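Local atomic coordinates of D-ribulose-5-phosphate 3-epimerase, putative (Plasmodium falciparum, PDB entry 1TQX), a protein that probably catalyses the interconversion of D-ribulose 5-phosphate and D-xylulose 5-phosphate, using one divalent metal ion per subunit. Residues W116-K122 with I139-M145; F93-E98 with T125-L130; E23-M27 with S203-A207; L182-T187 with Y212-M217. Residues are numbered along the deposited sequence.

How the contacts relate
All four contacts belong to one TIM barrel around a zinc site made by H36, D38, H70 and D179. Contact 1 is the innermost: it pairs two adjacent barrel strands, and L143 comes within about 4 Å of the zinc. Contact 2 joins the loops that follow strands 88-92 and 116-121, and it touches contact 1, with E94 OE2 2.8 Å from K122 N. Across the barrel, contacts 3 and 4 lie on the side of the chain's centre opposite contact 2, with the centres of contacts 2 and 3 about 31 Å apart. Contacts 3 and 4 adjoin: S203 OG lies 2.8 Å from L182 O and 3.4 Å from M217 CE.

Contact 1 (W116-K122 with I139-M145); sequences WCGISIK and INTVLVM
Two neighbouring parallel strands of the TIM barrel, 116-121 and 141-145, run in extended conformation with axes 4.6 Å apart at closest approach and N-to-C directions 24° apart, as the first and last elements of a beta-alpha-beta unit whose helix is 131-134. The register pairs G118 with T141, I119 with V142, S120 with L143 and I121 with V144. C117 O accepts from N140 N (2.8 Å), just before the strand, and weakly from T141 N (3.3 Å); I119 N donates to T141 O (3.0 Å), L143 N to I119 O (2.9 Å), I121 N to L143 O (3.3 Å) and M145 N to I121 O (3.3 Å). G118, lacking a side chain, brings its CA within 3.0 Å of T141 O. Branched I119 (t) and V142 share a face, CG2 to CG2 4.2 Å. S120 and L143 share the other, where L143 comes close to H70 and D179 of the zinc site. Small S120 (t) can turn back onto the neighbouring strand, its OG donating to L143 O at 2.9 Å.

Contact 2 (F93-E98 with T125-L130); sequences FEALNE and TDVQKL
A threonine hydroxyl meeting a carboxylate at only 2.6 Å, T125 OG1 donating to E94 OE2, ties together two loops that follow adjacent TIM-barrel strands, 88-92 and 116-121. Residues 93-95 have helical phi/psi without regular bonding, and N97 and E98 then take positive phi; E98 N bonds to F93 O at 3.0 Å. D126 forms an Asx turn, OD2 accepting from Q128 N (3.0 Å), and leads into the 3-10 segment 127-130. The backbones stay well apart, F93 CA to L130 CA being 8.1 Å, so side chains bridge the gap. F93 (chi1 t) is large and flat enough to fill it: L130 CD2 sits over one face, 3.8 Å from the ring centroid in a CH-pi contact, T125 CG2 lies at the edge, 4.0 Å from F93 CD2, and K129 CB is 3.7 Å from F93 CE2. E94 also accepts from K122 N, linking the loops to the strand end. Outermost, where long charged chains suit solvent, E98 OE1 and K129 NZ form a long salt bridge of 3.7 Å.

Contact 3 (E23-M27 with S203-A207); sequences ETQRM and SIFNA
A Met-aromatic contact lies at the centre of this packing between the first helix of the TIM barrel, 20-29, and the short helix 202-205 after the last strand, which begins at T202 right after G201, both predicted to bind substrate. Residues 23-27 are regular helix, with M27 N bonded to E23 O at 3.0 Å; 203-205 finish the short helix, N206 leaves helical phi/psi, and A207 N still reaches I204 O at 3.2 Å. The backbones are well separated, E23 CA to F205 CA being 8.8 Å, and F205 (chi1 m, chi2 101°) spans much of the gap. M27 (chi1 m, chi2 m) is flexible enough to fold against it: its SD lies obliquely 4.5 Å from the F205 ring centroid, its CG is 3.6 Å from F205 CZ, and SD also meets I204 CG2 at 3.8 Å. Within the same turn of helix 20-29, E23 OE1 and R26 NH1 form a salt bridge of 2.9 Å beside the ring edge, E23 OE1 at 3.9 Å from F205 CE2 and R26 NH1 at 3.9 Å from F205 CD2. No hydrogen bond crosses between the segments. M27, I204 and F205 all rest on P10 of strand 7-10, while I204 also packs on I214 of helix 210-223 and R26 touches P210 at its start.

Contact 4 (L182-T187 with Y212-M217); sequences LNIETT and YVIDTM
L182 is in extended conformation (phi/psi -77/128) and presents its carbonyl, L182 O lying 4.0 Å from M217 CE. N183 follows at the N-cap of helix 184-193, a place suited to asparagine; its backbone N donates to T186 OG1 (2.8 Å), and its O accepts from both T187 N (2.9 Å) and T187 OG1 (2.8 Å), so threonines close the first turn. I184 makes the broadest contact, its CA 5.8 Å from that of M217. In the m,t rotamer its long branch reaches out, CD1 to Y212 CE2 3.8 Å and CG1 to V213 CG1 4.3 Å, while CG2 meets T216 CG2 at 3.8 Å. T216 offers that methyl while its OG1 donates to Y212 O (2.8 Å) within helix 210-223. T187 (m) then faces M217, OG1 to CE 3.7 Å. The unbranched M217, extended as m,t,t, slides its methyl under the helix start, with CE 3.7 Å from N183 C. Behind it, M217 and T187 touch A200 and I198 of strand 197-200. This is helix-on-helix packing over a strand in the outer layer of a TIM barrel, just after G181, a predicted substrate-binding residue.

Contact 1 (W116-K122 with I139-M145)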
loop_
_atom_site.group_PDB
_atom_site.type_symbol
_atom_site.label_atom_id
_atom_site.label_comp_id
_atom_site.label_asym_id
_atom_site.label_seq_id
_atom_site.Cartn_x
_atom_site.Cartn_y
_atom_site.Cartn_z
ATOM N N TRP A 116 0.281 -9.570 7.885
ATOM C CA TRP A 116 1.458 -8.733 7.687
ATOM C C TRP A 116 1.035 -7.363 8.207
ATOM O O TRP A 116 -0.150 -7.021 8.156
ATOM C CB TRP A 116 1.795 -8.623 6.201
ATOM C CG TRP A 116 2.739 -9.671 5.699
ATOM C CD1 TRP A 116 2.893 -10.938 6.178
ATOM C CD2 TRP A 116 3.645 -9.544 4.594
ATOM N NE1 TRP A 116 3.841 -11.612 5.441
ATOM C CE2 TRP A 116 4.317 -10.778 4.462
ATOM C CE3 TRP A 116 3.953 -8.505 3.703
ATOM C CZ2 TRP A 116 5.281 -11.006 3.470
ATOM C CZ3 TRP A 116 4.912 -8.729 2.714
ATOM C CH2 TRP A 116 5.565 -9.972 2.608
ATOM N N CYS A 117 1.983 -6.583 8.716
ATOM C CA CYS A 117 1.660 -5.251 9.213
ATOM C C CYS A 117 2.439 -4.178 8.467
ATOM O O CYS A 117 3.662 -4.252 8.328
ATOM C CB CYS A 117 1.955 -5.126 10.714
ATOM S SG CYS A 117 1.706 -3.434 11.366
ATOM N N GLY A 118 1.710 -3.190 7.970
ATOM C CA GLY A 118 2.347 -2.099 7.272
ATOM C C GLY A 118 2.067 -0.807 8.015
ATOM O O GLY A 118 1.089 -0.711 8.760
ATOM N N ILE A 119 2.938 0.177 7.846
ATOM C CA ILE A 119 2.722 1.471 8.475
ATOM C C ILE A 119 3.001 2.509 7.395
ATOM O O ILE A 119 3.969 2.389 6.641
ATOM C CB ILE A 119 3.642 1.692 9.711
ATOM C CG1 ILE A 119 3.174 2.933 10.477
ATOM C CG2 ILE A 119 5.101 1.859 9.281
ATOM C CD1 ILE A 119 3.845 3.116 11.836
ATOM N N SER A 120 2.135 3.511 7.304
ATOM C CA SER A 120 2.290 4.537 6.290
ATOM C C SER A 120 2.535 5.931 6.862
ATOM O O SER A 120 2.112 6.243 7.980
ATOM C CB SER A 120 1.046 4.564 5.392
ATOM O OG SER A 120 1.186 5.501 4.334
ATOM N N ILE A 121 3.239 6.749 6.083
ATOM C CA ILE A 121 3.533 8.131 6.446
ATOM C C ILE A 121 3.165 9.043 5.277
ATOM O O ILE A 121 3.439 8.725 4.119
ATOM C CB ILE A 121 5.036 8.355 6.784
ATOM C CG1 ILE A 121 5.920 7.707 5.716
ATOM C CG2 ILE A 121 5.343 7.842 8.184
ATOM C CD1 ILE A 121 7.407 7.959 5.913
ATOM N N LYS A 122 2.539 10.173 5.592
ATOM C CA LYS A 122 2.138 11.138 4.580
ATOM C C LYS A 122 3.344 11.987 4.152
ATOM O O LYS A 122 4.373 12.006 4.828
ATOM C CB LYS A 122 1.001 12.010 5.123
ATOM C CG LYS A 122 -0.242 11.195 5.482
ATOM C CD LYS A 122 -1.490 12.049 5.690
ATOM C CE LYS A 122 -1.425 12.873 6.962
ATOM N NZ LYS A 122 -2.656 13.707 7.152
ATOM N N ILE A 139 7.226 -4.576 11.685
ATOM C CA ILE A 139 6.693 -4.027 10.441
ATOM C C ILE A 139 7.204 -4.731 9.191
ATOM O O ILE A 139 8.405 -4.790 8.946
ATOM C CB ILE A 139 7.025 -2.518 10.320
ATOM C CG1 ILE A 139 6.551 -1.769 11.573
ATOM C CG2 ILE A 139 6.375 -1.934 9.073
ATOM C CD1 ILE A 139 5.067 -1.891 11.856
ATOM N N ASN A 140 6.277 -5.256 8.396
ATOM C CA ASN A 140 6.624 -5.945 7.159
ATOM C C ASN A 140 6.806 -4.963 6.002
ATOM O O ASN A 140 7.621 -5.192 5.104
ATOM C CB ASN A 140 5.517 -6.929 6.773
ATOM C CG ASN A 140 5.361 -8.060 7.771
ATOM O OD1 ASN A 140 6.113 -9.036 7.746
ATOM N ND2 ASN A 140 4.384 -7.931 8.658
ATOM N N THR A 141 6.046 -3.873 6.029
ATOM C CA THR A 141 6.078 -2.893 4.949
ATOM C C THR A 141 5.887 -1.455 5.420
ATOM O O THR A 141 5.104 -1.191 6.336
ATOM C CB THR A 141 4.924 -3.151 3.944
ATOM O OG1 THR A 141 4.934 -4.520 3.519
ATOM C CG2 THR A 141 5.055 -2.228 2.727
ATOM N N VAL A 142 6.602 -0.532 4.788
ATOM C CA VAL A 142 6.445 0.886 5.072
ATOM C C VAL A 142 5.899 1.460 3.768
ATOM O O VAL A 142 6.504 1.289 2.710
ATOM C CB VAL A 142 7.772 1.596 5.407
ATOM C CG1 VAL A 142 7.538 3.104 5.484
ATOM C CG2 VAL A 142 8.301 1.104 6.745
ATOM N N LEU A 143 4.741 2.105 3.844
ATOM C CA LEU A 143 4.114 2.690 2.665
ATOM C C LEU A 143 4.418 4.186 2.635
ATOM O O LEU A 143 3.861 4.957 3.417
ATOM C CB LEU A 143 2.593 2.454 2.720
ATOM C CG LEU A 143 1.716 2.717 1.486
ATOM C CD1 LEU A 143 0.283 2.281 1.804
ATOM C CD2 LEU A 143 1.742 4.182 1.104
ATOM N N VAL A 144 5.320 4.580 1.740
ATOM C CA VAL A 144 5.708 5.974 1.582
ATOM C C VAL A 144 4.743 6.632 0.597
ATOM O O VAL A 144 4.779 6.337 -0.597
ATOM C CB VAL A 144 7.160 6.094 1.027
ATOM C CG1 VAL A 144 7.501 7.555 0.749
ATOM C CG2 VAL A 144 8.153 5.497 2.017
ATOM N N MET A 145 3.865 7.499 1.095
ATOM C CA MET A 145 2.924 8.187 0.217
ATOM C C MET A 145 3.726 9.134 -0.667
ATOM O O MET A 145 4.541 9.912 -0.164
ATOM C CB MET A 145 1.908 9.010 1.018
ATOM C CG MET A 145 0.877 8.205 1.798
ATOM S SD MET A 145 -0.113 7.098 0.758
ATOM C CE MET A 145 -0.892 8.238 -0.366
HETATM O O HOH W 1 5.619 10.030 2.457
#

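Contact 2 (F93-E98 with T125-L130)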
loop_
_atom_site.group_PDB
_atom_site.type_symbol
_atom_site.label_atom_id
_atom_site.label_comp_id
_atom_site.label_asym_id
_atom_site.label_seq_id
_atom_site.Cartn_x
_atom_site.Cartn_y
_atom_site.Cartn_z
ATOM N N PHE A 93 0.828 6.195 10.632
ATOM C CA PHE A 93 1.607 6.632 11.785
ATOM C C PHE A 93 0.858 7.816 12.396
ATOM O O PHE A 93 0.756 7.939 13.618
ATOM C CB PHE A 93 3.007 7.048 11.295
ATOM C CG PHE A 93 3.960 7.496 12.383
ATOM C CD1 PHE A 93 4.282 6.664 13.451
ATOM C CD2 PHE A 93 4.602 8.730 12.284
ATOM C CE1 PHE A 93 5.236 7.053 14.401
ATOM C CE2 PHE A 93 5.556 9.124 13.228
ATOM C CZ PHE A 93 5.871 8.281 14.284
ATOM N N GLU A 94 0.312 8.670 11.531
ATOM C CA GLU A 94 -0.416 9.855 11.977
ATOM C C GLU A 94 -1.749 9.550 12.650
ATOM O O GLU A 94 -2.223 10.331 13.475
ATOM C CB GLU A 94 -0.656 10.817 10.804
ATOM C CG GLU A 94 0.612 11.244 10.066
ATOM C CD GLU A 94 1.020 10.257 8.991
ATOM O OE1 GLU A 94 0.348 9.214 8.862
ATOM O OE2 GLU A 94 2.006 10.520 8.270
ATOM N N ALA A 95 -2.360 8.423 12.297
ATOM C CA ALA A 95 -3.644 8.054 12.886
ATOM C C ALA A 95 -3.497 7.774 14.383
ATOM O O ALA A 95 -4.463 7.890 15.140
ATOM C CB ALA A 95 -4.218 6.830 12.172
ATOM N N LEU A 96 -2.292 7.395 14.798
ATOM C CA LEU A 96 -2.009 7.117 16.201
ATOM C C LEU A 96 -1.182 8.241 16.817
ATOM O O LEU A 96 -0.361 8.009 17.706
ATOM C CB LEU A 96 -1.267 5.783 16.349
ATOM C CG LEU A 96 -2.152 4.535 16.433
ATOM C CD1 LEU A 96 -3.082 4.493 15.238
ATOM C CD2 LEU A 96 -1.289 3.276 16.492
ATOM N N ASN A 97 -1.397 9.457 16.324
ATOM C CA ASN A 97 -0.705 10.636 16.830
ATOM C C ASN A 97 0.819 10.531 16.855
ATOM O O ASN A 97 1.481 11.104 17.722
ATOM C CB ASN A 97 -1.235 10.972 18.227
ATOM C CG ASN A 97 -2.700 11.369 18.209
ATOM O OD1 ASN A 97 -3.368 11.383 19.244
ATOM N ND2 ASN A 97 -3.204 11.706 17.030
ATOM N N GLU A 98 1.370 9.792 15.898
ATOM C CA GLU A 98 2.811 9.636 15.779
ATOM C C GLU A 98 3.550 9.171 17.033
ATOM O O GLU A 98 4.712 9.523 17.236
ATOM C CB GLU A 98 3.429 10.949 15.282
ATOM C CG GLU A 98 2.989 11.326 13.873
ATOM C CD GLU A 98 3.670 12.574 13.349
ATOM O OE1 GLU A 98 4.832 12.824 13.725
ATOM O OE2 GLU A 98 3.049 13.293 12.541
ATOM N N THR A 125 5.356 14.031 6.729
ATOM C CA THR A 125 5.866 13.331 7.912
ATOM C C THR A 125 7.302 12.829 7.728
ATOM O O THR A 125 7.618 12.166 6.742
ATOM C CB THR A 125 4.956 12.143 8.280
ATOM O OG1 THR A 125 3.612 12.609 8.434
ATOM C CG2 THR A 125 5.405 11.506 9.590
ATOM N N ASP A 126 8.158 13.148 8.694
ATOM C CA ASP A 126 9.572 12.766 8.681
ATOM C C ASP A 126 9.772 11.258 8.866
ATOM O O ASP A 126 9.364 10.700 9.882
ATOM C CB ASP A 126 10.291 13.535 9.798
ATOM C CG ASP A 126 11.771 13.208 9.892
ATOM O OD1 ASP A 126 12.427 13.737 10.814
ATOM O OD2 ASP A 126 12.281 12.432 9.055
ATOM N N VAL A 127 10.408 10.609 7.891
ATOM C CA VAL A 127 10.667 9.161 7.945
ATOM C C VAL A 127 11.436 8.681 9.167
ATOM O O VAL A 127 11.216 7.570 9.648
ATOM C CB VAL A 127 11.513 8.667 6.758
ATOM C CG1 VAL A 127 10.789 7.563 6.029
ATOM C CG2 VAL A 127 11.876 9.814 5.861
ATOM N N GLN A 128 12.371 9.495 9.640
ATOM C CA GLN A 128 13.189 9.101 10.779
ATOM C C GLN A 128 12.387 8.843 12.045
ATOM O O GLN A 128 12.852 8.148 12.946
ATOM C CB GLN A 128 14.276 10.146 11.038
ATOM C CG GLN A 128 15.215 10.325 9.853
ATOM C CD GLN A 128 16.475 11.087 10.211
ATOM O OE1 GLN A 128 17.289 10.627 11.013
ATOM N NE2 GLN A 128 16.641 12.264 9.620
ATOM N N LYS A 129 11.178 9.389 12.111
ATOM C CA LYS A 129 10.337 9.181 13.282
ATOM C C LYS A 129 9.884 7.726 13.380
ATOM O O LYS A 129 9.412 7.294 14.430
ATOM C CB LYS A 129 9.106 10.088 13.233
ATOM C CG LYS A 129 9.386 11.566 13.472
ATOM C CD LYS A 129 8.118 12.378 13.241
ATOM C CE LYS A 129 8.358 13.877 13.344
ATOM N NZ LYS A 129 8.052 14.407 14.692
ATOM N N LEU A 130 10.024 6.975 12.290
ATOM C CA LEU A 130 9.610 5.567 12.272
ATOM C C LEU A 130 10.661 4.597 12.811
ATOM O O LEU A 130 10.342 3.452 13.136
ATOM C CB LEU A 130 9.255 5.128 10.845
ATOM C CG LEU A 130 8.072 5.774 10.118
ATOM C CD1 LEU A 130 7.950 5.144 8.743
ATOM C CD2 LEU A 130 6.783 5.570 10.908
#

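Contact 3 (E23-M27 with S203-A207)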
loop_
_atom_site.group_PDB
_atom_site.type_symbol
_atom_site.label_atom_id
_atom_site.label_comp_id
_atom_site.label_asym_id
_atom_site.label_seq_id
_atom_site.Cartn_x
_atom_site.Cartn_y
_atom_site.Cartn_z
ATOM N N GLU A 23 -13.029 -6.560 -11.573
ATOM C CA GLU A 23 -11.777 -5.846 -11.758
ATOM C C GLU A 23 -10.602 -6.546 -11.079
ATOM O O GLU A 23 -9.493 -6.581 -11.622
ATOM C CB GLU A 23 -11.912 -4.414 -11.220
ATOM C CG GLU A 23 -12.902 -3.566 -12.012
ATOM C CD GLU A 23 -12.276 -2.950 -13.254
ATOM O OE1 GLU A 23 -11.485 -3.635 -13.937
ATOM O OE2 GLU A 23 -12.581 -1.780 -13.551
ATOM N N THR A 24 -10.846 -7.101 -9.895
ATOM C CA THR A 24 -9.792 -7.790 -9.155
ATOM C C THR A 24 -9.420 -9.111 -9.820
ATOM O O THR A 24 -8.241 -9.482 -9.869
ATOM C CB THR A 24 -10.216 -8.062 -7.695
ATOM O OG1 THR A 24 -10.564 -6.825 -7.059
ATOM C CG2 THR A 24 -9.069 -8.701 -6.921
ATOM N N GLN A 25 -10.426 -9.820 -10.325
ATOM C CA GLN A 25 -10.192 -11.087 -11.009
ATOM C C GLN A 25 -9.363 -10.792 -12.259
ATOM O O GLN A 25 -8.468 -11.555 -12.616
ATOM C CB GLN A 25 -11.529 -11.745 -11.385
ATOM C CG GLN A 25 -12.363 -12.154 -10.164
ATOM C CD GLN A 25 -13.733 -12.700 -10.523
ATOM O OE1 GLN A 25 -14.387 -12.209 -11.442
ATOM N NE2 GLN A 25 -14.187 -13.707 -9.780
ATOM N N ARG A 26 -9.664 -9.674 -12.908
ATOM C CA ARG A 26 -8.941 -9.261 -14.103
ATOM C C ARG A 26 -7.472 -9.005 -13.748
ATOM O O ARG A 26 -6.566 -9.503 -14.416
ATOM C CB ARG A 26 -9.593 -8.000 -14.676
ATOM C CG ARG A 26 -8.970 -7.452 -15.945
ATOM C CD ARG A 26 -9.593 -6.093 -16.258
ATOM N NE ARG A 26 -8.652 -5.206 -16.930
ATOM C CZ ARG A 26 -8.647 -3.888 -16.787
ATOM N NH1 ARG A 26 -9.536 -3.302 -15.992
ATOM N NH2 ARG A 26 -7.753 -3.153 -17.440
ATOM N N MET A 27 -7.230 -8.235 -12.690
ATOM C CA MET A 27 -5.858 -7.953 -12.274
ATOM C C MET A 27 -5.143 -9.262 -11.942
ATOM O O MET A 27 -3.959 -9.442 -12.244
ATOM C CB MET A 27 -5.851 -7.025 -11.051
ATOM C CG MET A 27 -6.298 -5.587 -11.356
ATOM S SD MET A 27 -5.237 -4.800 -12.609
ATOM C CE MET A 27 -6.321 -4.835 -14.038
ATOM N N SER A 203 -2.640 4.631 -13.843
ATOM C CA SER A 203 -1.744 4.113 -14.876
ATOM C C SER A 203 -2.013 2.678 -15.312
ATOM O O SER A 203 -1.597 2.268 -16.398
ATOM C CB SER A 203 -0.281 4.254 -14.434
ATOM O OG SER A 203 0.066 3.330 -13.421
ATOM N N ILE A 204 -2.694 1.908 -14.467
ATOM C CA ILE A 204 -3.011 0.530 -14.812
ATOM C C ILE A 204 -4.460 0.395 -15.287
ATOM O O ILE A 204 -4.716 -0.144 -16.365
ATOM C CB ILE A 204 -2.759 -0.421 -13.614
ATOM C CG1 ILE A 204 -1.249 -0.556 -13.380
ATOM C CG2 ILE A 204 -3.368 -1.789 -13.886
ATOM C CD1 ILE A 204 -0.873 -1.422 -12.178
ATOM N N PHE A 205 -5.408 0.901 -14.499
ATOM C CA PHE A 205 -6.815 0.785 -14.873
ATOM C C PHE A 205 -7.255 1.638 -16.064
ATOM O O PHE A 205 -8.326 1.406 -16.626
ATOM C CB PHE A 205 -7.713 1.057 -13.659
ATOM C CG PHE A 205 -7.695 -0.057 -12.645
ATOM C CD1 PHE A 205 -6.934 0.042 -11.487
ATOM C CD2 PHE A 205 -8.396 -1.243 -12.890
ATOM C CE1 PHE A 205 -6.862 -1.030 -10.580
ATOM C CE2 PHE A 205 -8.329 -2.317 -11.993
ATOM C CZ PHE A 205 -7.560 -2.210 -10.838
ATOM N N ASN A 206 -6.443 2.616 -16.452
ATOM C CA ASN A 206 -6.778 3.448 -17.606
ATOM C C ASN A 206 -5.768 3.210 -18.722
ATOM O O ASN A 206 -5.721 3.951 -19.700
ATOM C CB ASN A 206 -6.794 4.932 -17.226
ATOM C CG ASN A 206 -7.900 5.269 -16.241
ATOM O OD1 ASN A 206 -9.070 4.950 -16.468
ATOM N ND2 ASN A 206 -7.535 5.923 -15.144
ATOM N N ALA A 207 -4.966 2.161 -18.573
ATOM C CA ALA A 207 -3.952 1.830 -19.566
ATOM C C ALA A 207 -4.559 1.253 -20.836
ATOM O O ALA A 207 -5.645 0.662 -20.816
ATOM C CB ALA A 207 -2.954 0.843 -18.984
#

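Contact 4 (L182-T187 with Y212-M217)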
loop_
_atom_site.group_PDB
_atom_site.type_symbol
_atom_site.label_atom_id
_atom_site.label_comp_id
_atom_site.label_asym_id
_atom_site.label_seq_id
_atom_site.Cartn_x
_atom_site.Cartn_y
_atom_site.Cartn_z
ATOM N N LEU A 182 2.106 6.672 -9.431
ATOM C CA LEU A 182 3.052 5.729 -10.016
ATOM C C LEU A 182 2.673 5.345 -11.442
ATOM O O LEU A 182 1.533 4.966 -11.717
ATOM C CB LEU A 182 3.153 4.449 -9.166
ATOM C CG LEU A 182 4.160 4.434 -8.009
ATOM C CD1 LEU A 182 5.575 4.653 -8.561
ATOM C CD2 LEU A 182 3.817 5.518 -6.999
ATOM N N ASN A 183 3.633 5.469 -12.352
ATOM C CA ASN A 183 3.430 5.086 -13.743
ATOM C C ASN A 183 4.736 4.428 -14.175
ATOM O O ASN A 183 5.609 4.206 -13.335
ATOM C CB ASN A 183 3.064 6.306 -14.608
ATOM C CG ASN A 183 4.059 7.441 -14.488
ATOM O OD1 ASN A 183 3.689 8.615 -14.580
ATOM N ND2 ASN A 183 5.321 7.107 -14.294
ATOM N N ILE A 184 4.894 4.100 -15.451
ATOM C CA ILE A 184 6.127 3.427 -15.867
ATOM C C ILE A 184 7.395 4.190 -15.479
ATOM O O ILE A 184 8.328 3.608 -14.917
ATOM C CB ILE A 184 6.122 3.137 -17.390
ATOM C CG1 ILE A 184 5.126 2.012 -17.685
ATOM C CG2 ILE A 184 7.527 2.743 -17.870
ATOM C CD1 ILE A 184 4.963 1.683 -19.161
ATOM N N GLU A 185 7.420 5.492 -15.744
ATOM C CA GLU A 185 8.595 6.296 -15.434
ATOM C C GLU A 185 8.862 6.507 -13.946
ATOM O O GLU A 185 10.013 6.429 -13.507
ATOM C CB GLU A 185 8.512 7.659 -16.126
ATOM C CG GLU A 185 9.811 8.456 -16.021
ATOM C CD GLU A 185 9.753 9.801 -16.718
ATOM O OE1 GLU A 185 10.803 10.471 -16.777
ATOM O OE2 GLU A 185 8.670 10.190 -17.200
ATOM N N THR A 186 7.818 6.784 -13.164
ATOM C CA THR A 186 8.020 7.005 -11.735
ATOM C C THR A 186 8.236 5.696 -10.976
ATOM O O THR A 186 8.711 5.704 -9.837
ATOM C CB THR A 186 6.866 7.820 -11.102
ATOM O OG1 THR A 186 5.622 7.135 -11.282
ATOM C CG2 THR A 186 6.784 9.203 -11.759
ATOM N N THR A 187 7.902 4.573 -11.604
ATOM C CA THR A 187 8.136 3.281 -10.971
ATOM C C THR A 187 9.643 3.029 -11.067
ATOM O O THR A 187 10.273 2.580 -10.107
ATOM C CB THR A 187 7.374 2.136 -11.683
ATOM O OG1 THR A 187 5.974 2.220 -11.381
ATOM C CG2 THR A 187 7.899 0.784 -11.228
ATOM N N TYR A 212 0.924 -4.942 -20.237
ATOM C CA TYR A 212 2.187 -4.338 -20.662
ATOM C C TYR A 212 2.721 -3.436 -19.554
ATOM O O TYR A 212 3.897 -3.498 -19.212
ATOM C CB TYR A 212 1.986 -3.506 -21.937
ATOM C CG TYR A 212 3.104 -2.519 -22.205
ATOM C CD1 TYR A 212 4.358 -2.947 -22.630
ATOM C CD2 TYR A 212 2.908 -1.154 -22.009
ATOM C CE1 TYR A 212 5.400 -2.031 -22.852
ATOM C CE2 TYR A 212 3.931 -0.235 -22.228
ATOM C CZ TYR A 212 5.175 -0.678 -22.647
ATOM O OH TYR A 212 6.185 0.239 -22.840
ATOM N N VAL A 213 1.854 -2.590 -19.006
ATOM C CA VAL A 213 2.262 -1.677 -17.943
ATOM C C VAL A 213 2.736 -2.436 -16.701
ATOM O O VAL A 213 3.786 -2.123 -16.135
ATOM C CB VAL A 213 1.114 -0.721 -17.545
ATOM C CG1 VAL A 213 1.540 0.132 -16.353
ATOM C CG2 VAL A 213 0.746 0.173 -18.730
ATOM N N ILE A 214 1.962 -3.431 -16.282
ATOM C CA ILE A 214 2.314 -4.235 -15.116
ATOM C C ILE A 214 3.666 -4.935 -15.287
ATOM O O ILE A 214 4.525 -4.851 -14.409
ATOM C CB ILE A 214 1.215 -5.299 -14.828
ATOM C CG1 ILE A 214 -0.062 -4.596 -14.346
ATOM C CG2 ILE A 214 1.704 -6.309 -13.784
ATOM C CD1 ILE A 214 -1.243 -5.532 -14.149
ATOM N N ASP A 215 3.859 -5.623 -16.412
ATOM C CA ASP A 215 5.124 -6.324 -16.648
ATOM C C ASP A 215 6.304 -5.358 -16.731
ATOM O O ASP A 215 7.376 -5.620 -16.175
ATOM C CB ASP A 215 5.063 -7.150 -17.942
ATOM C CG ASP A 215 4.026 -8.260 -17.885
ATOM O OD1 ASP A 215 3.612 -8.634 -16.768
ATOM O OD2 ASP A 215 3.634 -8.770 -18.954
ATOM N N THR A 216 6.110 -4.248 -17.437
ATOM C CA THR A 216 7.173 -3.261 -17.583
ATOM C C THR A 216 7.595 -2.766 -16.209
ATOM O O THR A 216 8.788 -2.646 -15.920
ATOM C CB THR A 216 6.709 -2.058 -18.431
ATOM O OG1 THR A 216 6.405 -2.500 -19.760
ATOM C CG2 THR A 216 7.791 -0.989 -18.488
ATOM N N MET A 217 6.609 -2.480 -15.362
ATOM C CA MET A 217 6.882 -2.002 -14.012
ATOM C C MET A 217 7.652 -3.040 -13.196
ATOM O O MET A 217 8.631 -2.714 -12.529
ATOM C CB MET A 217 5.572 -1.679 -13.272
ATOM C CG MET A 217 4.788 -0.471 -13.791
ATOM S SD MET A 217 3.227 -0.270 -12.861
ATOM C CE MET A 217 2.838 1.458 -13.169
#